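Local atomic coordinates of spore germination protein GerM (Bacillus subtilis subsp. subtilis str. 168, PDB entry 6GZB), a protein that is of unknown molecular function but affects both sporulation and germination, and carries two GerMN domains in tandem. Residues A[50-55]-A[72-77]; A[78-83]-A[108-113]; A[119-124]-A[155-160]. All coordinates share one frame; numbering follows the deposited sequence.

Contact 1. Residues A[50-55]-A[72-77]; sequences STVMRE and LPKSES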
# COMPACT_ATOMS: atom_id res chain seq x y z
N SER A 50 13.30 -4.84 22.26
CA SER A 50 14.46 -4.25 21.62
C SER A 50 14.22 -3.99 20.12
O SER A 50 15.10 -3.48 19.43
CB SER A 50 15.69 -5.16 21.80
OG SER A 50 15.46 -6.44 21.24
N THR A 51 13.04 -4.37 19.63
CA THR A 51 12.69 -4.16 18.22
C THR A 51 11.39 -3.36 18.09
O THR A 51 10.59 -3.31 19.02
CB THR A 51 12.52 -5.49 17.45
OG1 THR A 51 11.43 -6.24 17.99
CG2 THR A 51 13.80 -6.32 17.50
N VAL A 52 11.21 -2.75 16.92
CA VAL A 52 9.95 -2.10 16.57
C VAL A 52 9.44 -2.66 15.24
O VAL A 52 10.22 -2.87 14.30
CB VAL A 52 10.15 -0.57 16.43
CG1 VAL A 52 8.81 0.13 16.23
CG2 VAL A 52 10.84 -0.03 17.66
N MET A 53 8.15 -2.95 15.17
CA MET A 53 7.55 -3.48 13.95
C MET A 53 7.44 -2.37 12.91
O MET A 53 6.89 -1.31 13.18
CB MET A 53 6.16 -4.05 14.26
CG MET A 53 6.17 -5.26 15.19
SD MET A 53 7.37 -6.52 14.71
CE MET A 53 6.58 -7.23 13.28
N ARG A 54 7.98 -2.61 11.72
CA ARG A 54 8.10 -1.56 10.71
C ARG A 54 7.66 -2.09 9.34
O ARG A 54 7.97 -3.22 8.98
CB ARG A 54 9.54 -1.06 10.64
CG ARG A 54 9.70 0.29 9.99
CD ARG A 54 9.15 1.37 10.89
NE ARG A 54 10.02 1.60 12.04
CZ ARG A 54 9.68 2.30 13.12
NH1 ARG A 54 8.46 2.80 13.23
NH2 ARG A 54 10.56 2.49 14.08
N GLU A 55 6.98 -1.25 8.56
CA GLU A 55 6.64 -1.61 7.19
C GLU A 55 7.88 -1.55 6.31
O GLU A 55 8.57 -0.53 6.26
CB GLU A 55 5.55 -0.68 6.64
CG GLU A 55 4.15 -0.91 7.20
CD GLU A 55 3.11 0.06 6.62
OE1 GLU A 55 3.42 0.81 5.66
OE2 GLU A 55 1.96 0.03 7.09
N LEU A 72 12.33 -4.50 13.48
CA LEU A 72 13.59 -3.80 13.29
C LEU A 72 14.14 -3.32 14.63
O LEU A 72 13.38 -2.81 15.44
CB LEU A 72 13.39 -2.60 12.36
CG LEU A 72 13.70 -2.80 10.88
CD1 LEU A 72 13.02 -4.04 10.33
CD2 LEU A 72 13.29 -1.56 10.08
N PRO A 73 15.46 -3.42 14.83
CA PRO A 73 16.08 -2.94 16.07
C PRO A 73 15.77 -1.47 16.37
O PRO A 73 15.73 -0.65 15.45
CB PRO A 73 17.58 -3.11 15.81
CG PRO A 73 17.70 -4.01 14.64
CD PRO A 73 16.45 -3.83 13.83
N LYS A 74 15.53 -1.14 17.63
CA LYS A 74 15.44 0.25 18.06
C LYS A 74 16.60 1.07 17.50
O LYS A 74 17.74 0.60 17.42
CB LYS A 74 15.42 0.36 19.58
CG LYS A 74 14.09 0.83 20.16
CD LYS A 74 13.22 -0.34 20.58
CE LYS A 74 12.55 -0.07 21.92
NZ LYS A 74 11.28 -0.83 22.08
N SER A 75 16.31 2.30 17.12
CA SER A 75 17.26 3.11 16.36
C SER A 75 17.03 4.59 16.67
O SER A 75 15.93 4.98 17.06
CB SER A 75 17.07 2.85 14.87
OG SER A 75 17.79 3.77 14.08
N GLU A 76 18.05 5.41 16.44
CA GLU A 76 17.92 6.85 16.55
C GLU A 76 17.46 7.48 15.24
O GLU A 76 16.92 8.58 15.23
CB GLU A 76 19.25 7.46 17.00
CG GLU A 76 19.71 6.97 18.36
CD GLU A 76 18.75 7.33 19.48
OE1 GLU A 76 17.96 8.28 19.31
OE2 GLU A 76 18.78 6.66 20.53
N SER A 77 17.63 6.74 14.15
CA SER A 77 17.27 7.23 12.82
C SER A 77 16.46 6.17 12.07
O SER A 77 16.99 5.39 11.27
CB SER A 77 18.52 7.60 12.03
OG SER A 77 19.59 6.72 12.32
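Thr-51 and Val-52 pair antiparallel with Pro-73 and Leu-72: Thr-51 with Pro-73 is the non-hydrogen-bonded pair, Val-52 with Leu-72 the hydrogen-bonded one. Val-52 N donates to Leu-72 O at 2.6 Å, and Leu-72 N answers to Val-52 O at 2.8 Å. Pro-73, in the non-hydrogen-bonded pair, gives no bond to this strand; the next comes from Lys-74 N to Ser-50 O at 3.0 Å. It is nearly straight, with 171° at the hydrogen. Val-52 and Leu-72 project on the same face of the sheet. Val-52 CG2 touches Lys-74 CD at 3.8 Å, the two side chains crossing at about a right angle. The lysine NZ donates to Ser-49 O. Further along strand 51-60, Leu-72 CD2 meets Arg-54 CB at 3.8 Å. Arg-54 CG is anti to the backbone N (chi1 -161°). Further bends bring the guanidinium over Val-52 CG1, which lies toward the rim of one face. Gln-81 of helix 78-84 packs on Leu-72. Ser-75 OG accepts from Ser-77 N at 3.0 Å, an ST turn just ahead of that helix. The paired residues lie at the open end of the beta hairpin of strands 51-60 and 65-73.

Contact 2. Residues A[78-83]-A[108-113]; sequences TAKQAL and TTVNVD. With EDO (1,2-ethanediol), chain H.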
# COMPACT_ATOMS: atom_id res chain seq x y z
N THR A 78 15.17 6.15 12.37
CA THR A 78 14.30 5.05 11.97
C THR A 78 14.02 5.06 10.46
O THR A 78 13.94 4.01 9.84
CB THR A 78 12.97 5.10 12.73
OG1 THR A 78 12.42 6.43 12.66
CG2 THR A 78 13.18 4.71 14.19
N ALA A 79 13.88 6.25 9.89
CA ALA A 79 13.63 6.39 8.47
C ALA A 79 14.81 5.85 7.68
O ALA A 79 14.65 5.09 6.72
CB ALA A 79 13.39 7.84 8.12
N LYS A 80 16.01 6.24 8.09
CA LYS A 80 17.23 5.72 7.48
C LYS A 80 17.33 4.20 7.67
O LYS A 80 17.70 3.47 6.75
CB LYS A 80 18.44 6.40 8.10
CG LYS A 80 19.76 5.74 7.78
CD LYS A 80 20.89 6.46 8.50
CE LYS A 80 22.23 5.84 8.18
NZ LYS A 80 23.33 6.83 8.28
N GLN A 81 16.99 3.74 8.86
CA GLN A 81 17.09 2.32 9.16
C GLN A 81 16.15 1.52 8.27
O GLN A 81 16.51 0.47 7.75
CB GLN A 81 16.75 2.07 10.62
CG GLN A 81 16.90 0.62 11.04
CD GLN A 81 16.22 0.34 12.35
OE1 GLN A 81 15.13 0.83 12.62
NE2 GLN A 81 16.90 -0.43 13.21
N ALA A 82 14.93 2.04 8.08
CA ALA A 82 13.94 1.36 7.26
C ALA A 82 14.46 1.15 5.83
O ALA A 82 14.34 0.06 5.28
CB ALA A 82 12.64 2.15 7.24
N LEU A 83 15.10 2.17 5.27
CA LEU A 83 15.69 2.05 3.94
C LEU A 83 16.85 1.07 3.92
O LEU A 83 17.05 0.35 2.95
CB LEU A 83 16.16 3.42 3.45
CG LEU A 83 15.06 4.45 3.20
CD1 LEU A 83 15.66 5.67 2.50
CD2 LEU A 83 13.93 3.87 2.37
N THR A 108 24.41 -0.69 -1.13
CA THR A 108 23.84 0.65 -1.10
C THR A 108 23.77 1.16 0.34
O THR A 108 23.33 0.44 1.24
CB THR A 108 22.43 0.69 -1.72
OG1 THR A 108 22.49 0.23 -3.08
CG2 THR A 108 21.87 2.10 -1.69
N THR A 109 24.26 2.38 0.56
CA THR A 109 24.09 3.06 1.84
C THR A 109 23.29 4.34 1.62
O THR A 109 23.12 4.78 0.49
CB THR A 109 25.45 3.43 2.47
OG1 THR A 109 26.15 4.34 1.61
CG2 THR A 109 26.30 2.17 2.68
N VAL A 110 22.78 4.94 2.70
CA VAL A 110 21.85 6.05 2.56
C VAL A 110 21.83 6.94 3.79
O VAL A 110 21.98 6.46 4.91
CB VAL A 110 20.42 5.54 2.27
CG1 VAL A 110 19.88 4.78 3.48
CG2 VAL A 110 19.50 6.69 1.89
N ASN A 111 21.70 8.25 3.56
CA ASN A 111 21.33 9.20 4.59
C ASN A 111 19.92 9.74 4.34
O ASN A 111 19.51 9.91 3.19
CB ASN A 111 22.31 10.38 4.60
CG ASN A 111 23.74 9.95 4.87
OD1 ASN A 111 24.00 9.16 5.77
ND2 ASN A 111 24.67 10.49 4.09
N VAL A 112 19.22 10.05 5.42
CA VAL A 112 17.88 10.60 5.31
C VAL A 112 17.79 11.90 6.10
O VAL A 112 18.04 11.93 7.30
CB VAL A 112 16.80 9.62 5.81
CG1 VAL A 112 15.42 10.25 5.69
CG2 VAL A 112 16.87 8.32 5.02
N ASP A 113 17.40 12.96 5.42
CA ASP A 113 17.22 14.25 6.04
C ASP A 113 15.74 14.62 5.98
O ASP A 113 15.16 14.83 4.91
CB ASP A 113 18.06 15.29 5.28
CG ASP A 113 17.94 16.68 5.86
OD1 ASP A 113 17.79 16.78 7.10
OD2 ASP A 113 18.01 17.66 5.09
C1 EDO H . 26.14 8.19 1.90
O1 EDO H . 25.58 6.90 2.20
C2 EDO H . 26.14 8.44 0.40
O2 EDO H . 26.09 9.85 0.12
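Lys-80 CG stands anti to the backbone N (chi1 167°), and the chain runs on extended past the backbone of Val-110. Val-112 CG1 is likewise anti to its own N (chi1 180°), which leaves CG2 beside that N and facing Lys-80. These groups join helix 78-84 to strand 110-114, an outermost strand of the mixed four-stranded sheet. It is a helix-on-sheet contact of an alpha/beta domain. The two short segments run roughly antiparallel, at 146°.

The apolar part is built by Ala-79, Leu-83, Val-110 and Val-112. Ala-79 CB touches Val-112 CG1 at 4.0 Å. The other methyl of this valine, CG2, comes in close over the helix backbone, 3.6 Å from Lys-80 CA. Leu-83 reaches both valines and crosses each at about a right angle. Its CD1 is 3.9 Å from Val-112 CG2, while its CB lies against Val-110 CG1. Leu-83 also packs on Ala-122 and Phe-124 of strand 119-124 and on Leu-147 of helix 136-147, so this side of the contact continues into the domain interior.

The polar part lies at the border of the contact. Lys-80 CE passes Val-110 O at 3.3 Å. The Lys-80 and Asn-111 side chains lie side by side and point the same way. Lys-80 NZ donates to Asn-111 OD1 in a weak hydrogen bond of 3.5 Å. A 1,2-ethanediol, probably from the crystallisation liquor, lies against strand 110-114 and its preceding loop residue. Its O1 is 2.7 Å from Thr-109 OG1, a hydrogen bond whose direction is open, and its C1 is 3.5 Å from Asn-111 ND2.

Contact 3. Residues A[119-124]-A[155-160]; sequences TAIADF and KVKLRI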
# COMPACT_ATOMS: atom_id res chain seq x y z
N THR A 119 9.06 16.79 3.99
CA THR A 119 9.86 16.23 2.91
C THR A 119 11.02 15.45 3.50
O THR A 119 11.76 15.95 4.33
CB THR A 119 10.43 17.34 2.01
OG1 THR A 119 9.36 18.03 1.37
CG2 THR A 119 11.35 16.76 0.95
N ALA A 120 11.18 14.21 3.05
CA ALA A 120 12.37 13.44 3.37
C ALA A 120 13.27 13.36 2.16
O ALA A 120 12.82 13.04 1.06
CB ALA A 120 12.00 12.04 3.82
N ILE A 121 14.54 13.68 2.37
CA ILE A 121 15.53 13.58 1.31
C ILE A 121 16.38 12.34 1.54
O ILE A 121 17.07 12.23 2.56
CB ILE A 121 16.42 14.84 1.25
CG1 ILE A 121 15.57 16.06 0.88
CG2 ILE A 121 17.52 14.66 0.22
CD1 ILE A 121 16.23 17.38 1.19
N ALA A 122 16.29 11.39 0.63
CA ALA A 122 17.04 10.15 0.75
C ALA A 122 18.23 10.20 -0.18
O ALA A 122 18.07 10.20 -1.40
CB ALA A 122 16.15 8.96 0.41
N ASP A 123 19.42 10.25 0.41
CA ASP A 123 20.65 10.45 -0.36
C ASP A 123 21.44 9.14 -0.35
O ASP A 123 21.92 8.70 0.68
CB ASP A 123 21.48 11.58 0.27
CG ASP A 123 22.63 12.04 -0.63
OD1 ASP A 123 22.85 11.45 -1.70
OD2 ASP A 123 23.37 12.97 -0.22
N PHE A 124 21.54 8.51 -1.52
CA PHE A 124 22.06 7.15 -1.63
C PHE A 124 23.50 7.17 -2.13
O PHE A 124 23.92 8.08 -2.85
CB PHE A 124 21.20 6.33 -2.61
CG PHE A 124 19.80 6.07 -2.11
CD1 PHE A 124 19.53 5.00 -1.29
CD2 PHE A 124 18.75 6.87 -2.53
CE1 PHE A 124 18.25 4.74 -0.85
CE2 PHE A 124 17.45 6.62 -2.09
CZ PHE A 124 17.20 5.55 -1.25
N LYS A 155 6.36 13.38 1.82
CA LYS A 155 6.92 13.62 0.48
C LYS A 155 8.37 13.17 0.47
O LYS A 155 9.04 13.21 1.50
CB LYS A 155 6.88 15.11 0.13
CG LYS A 155 5.49 15.68 -0.09
CD LYS A 155 5.54 17.18 -0.36
CE LYS A 155 6.17 17.95 0.80
NZ LYS A 155 5.18 18.22 1.88
N VAL A 156 8.86 12.82 -0.70
CA VAL A 156 10.18 12.21 -0.80
C VAL A 156 10.97 12.81 -1.95
O VAL A 156 10.43 13.04 -3.04
CB VAL A 156 10.07 10.68 -0.99
CG1 VAL A 156 11.43 10.07 -1.28
CG2 VAL A 156 9.46 10.04 0.25
N LYS A 157 12.25 13.06 -1.71
CA LYS A 157 13.17 13.46 -2.76
C LYS A 157 14.35 12.50 -2.75
O LYS A 157 14.81 12.08 -1.69
CB LYS A 157 13.68 14.88 -2.52
CG LYS A 157 12.68 15.98 -2.84
CD LYS A 157 13.30 17.35 -2.63
CE LYS A 157 12.26 18.46 -2.61
NZ LYS A 157 11.53 18.58 -3.90
N LEU A 158 14.82 12.15 -3.94
CA LEU A 158 15.87 11.14 -4.08
C LEU A 158 17.17 11.81 -4.53
O LEU A 158 17.16 12.68 -5.38
CB LEU A 158 15.44 10.09 -5.10
CG LEU A 158 14.67 8.85 -4.64
CD1 LEU A 158 14.01 8.99 -3.29
CD2 LEU A 158 13.64 8.44 -5.68
N ARG A 159 18.29 11.41 -3.93
CA ARG A 159 19.59 11.84 -4.41
C ARG A 159 20.55 10.67 -4.51
O ARG A 159 20.41 9.69 -3.79
CB ARG A 159 20.17 12.90 -3.48
CG ARG A 159 19.45 14.23 -3.53
CD ARG A 159 19.98 15.18 -2.46
NE ARG A 159 19.31 16.47 -2.51
CZ ARG A 159 19.65 17.52 -1.78
NH1 ARG A 159 20.70 17.47 -0.97
NH2 ARG A 159 18.96 18.64 -1.89
N ILE A 160 21.53 10.80 -5.40
CA ILE A 160 22.69 9.91 -5.40
C ILE A 160 23.97 10.73 -5.18
O ILE A 160 24.28 11.63 -5.96
CB ILE A 160 22.81 9.13 -6.71
CG1 ILE A 160 21.52 8.35 -6.98
CG2 ILE A 160 24.00 8.19 -6.68
CD1 ILE A 160 21.50 7.69 -8.35
O HOH W 1 22.50 15.30 -0.08
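Thr-119 to Phe-124 pairs in parallel with Lys-155 to Ile-160, residue for residue, their directions 19° apart. Five backbone hydrogen bonds join them, each of about the same length; Ala-120 N to Lys-155 O, for example, is 2.8 Å. The parallel pattern alternates: Ala-120, Ala-122 and Phe-124 donate to Lys-155, Lys-157 and Arg-159, and Lys-157 and Arg-159 donate back to Ala-120 and Ala-122.

One face of the sheet carries Thr-119, Ile-121, Asp-123 and the long chains of the second strand. Thr-119 OG1 is beside the backbone N (chi1 -64°), 3.2 Å from Lys-155 CE. CG2 is anti to that N, which sets the methyl 4.0 Å from Lys-157 CE. The lysine amino groups bond elsewhere, Lys-155 NZ to Asp-117 O and Lys-157 NZ to Asp-177 O. An alanine at Thr-119 lacks both OG1 and CG2, and would probably open a gap beside the two lysine chains and leave them freer to shift. Ile-121 CG2 lies over one face of the Arg-159 guanidinium, 3.7 Å from NE. That nitrogen is buried and has no partner in the model. Asp-123 does not meet the guanidinium directly. A water bridges them, donating to Asp-123 OD2 and accepting from Arg-159 NH1 at 3.0 Å, in the guanidinium plane. The carboxylate is turned 79° from that plane, and its OD1 accepts from Gly-162 N.

The other face is apolar. Ala-122 CB meets Leu-158 CD1 at 4.3 Å. Leu-158 CD1 also lies at the edge of the Phe-124 ring, near its plane. Val-143 and Leu-147 of helix 136-147 pack on this face, as does Leu-83 of helix 78-84, and Phe-128 stacks on Phe-124. Strand 119-124, helix 136-147 and strand 155-160 together form a beta-alpha-beta crossover, with the helix packed on the sheet whose two parallel strands it connects.

Overall arrangement
From the N terminus, contact 1 closes the first hairpin, bringing 72-77 back to 50-55. The chain passes directly into helix 78-84, and Gln-81 NE2 hydrogen-bonds to Pro-73 O, which ties contact 1 to contact 2. Contact 2 closes a longer loop, setting that helix against strand 110-114. The chain then turns into strand 119-124, which bonds to 110-114 through Asn-111 O and Asp-123 N. Contact 3 closes the last of the three loops, through helix 136-147. The three loops follow in series; none nests or crosses. Contacts 2 and 3 share the mixed sheet, while contacts 1 and 3 do not touch. Helix 78-84 thus links hairpin and sheet.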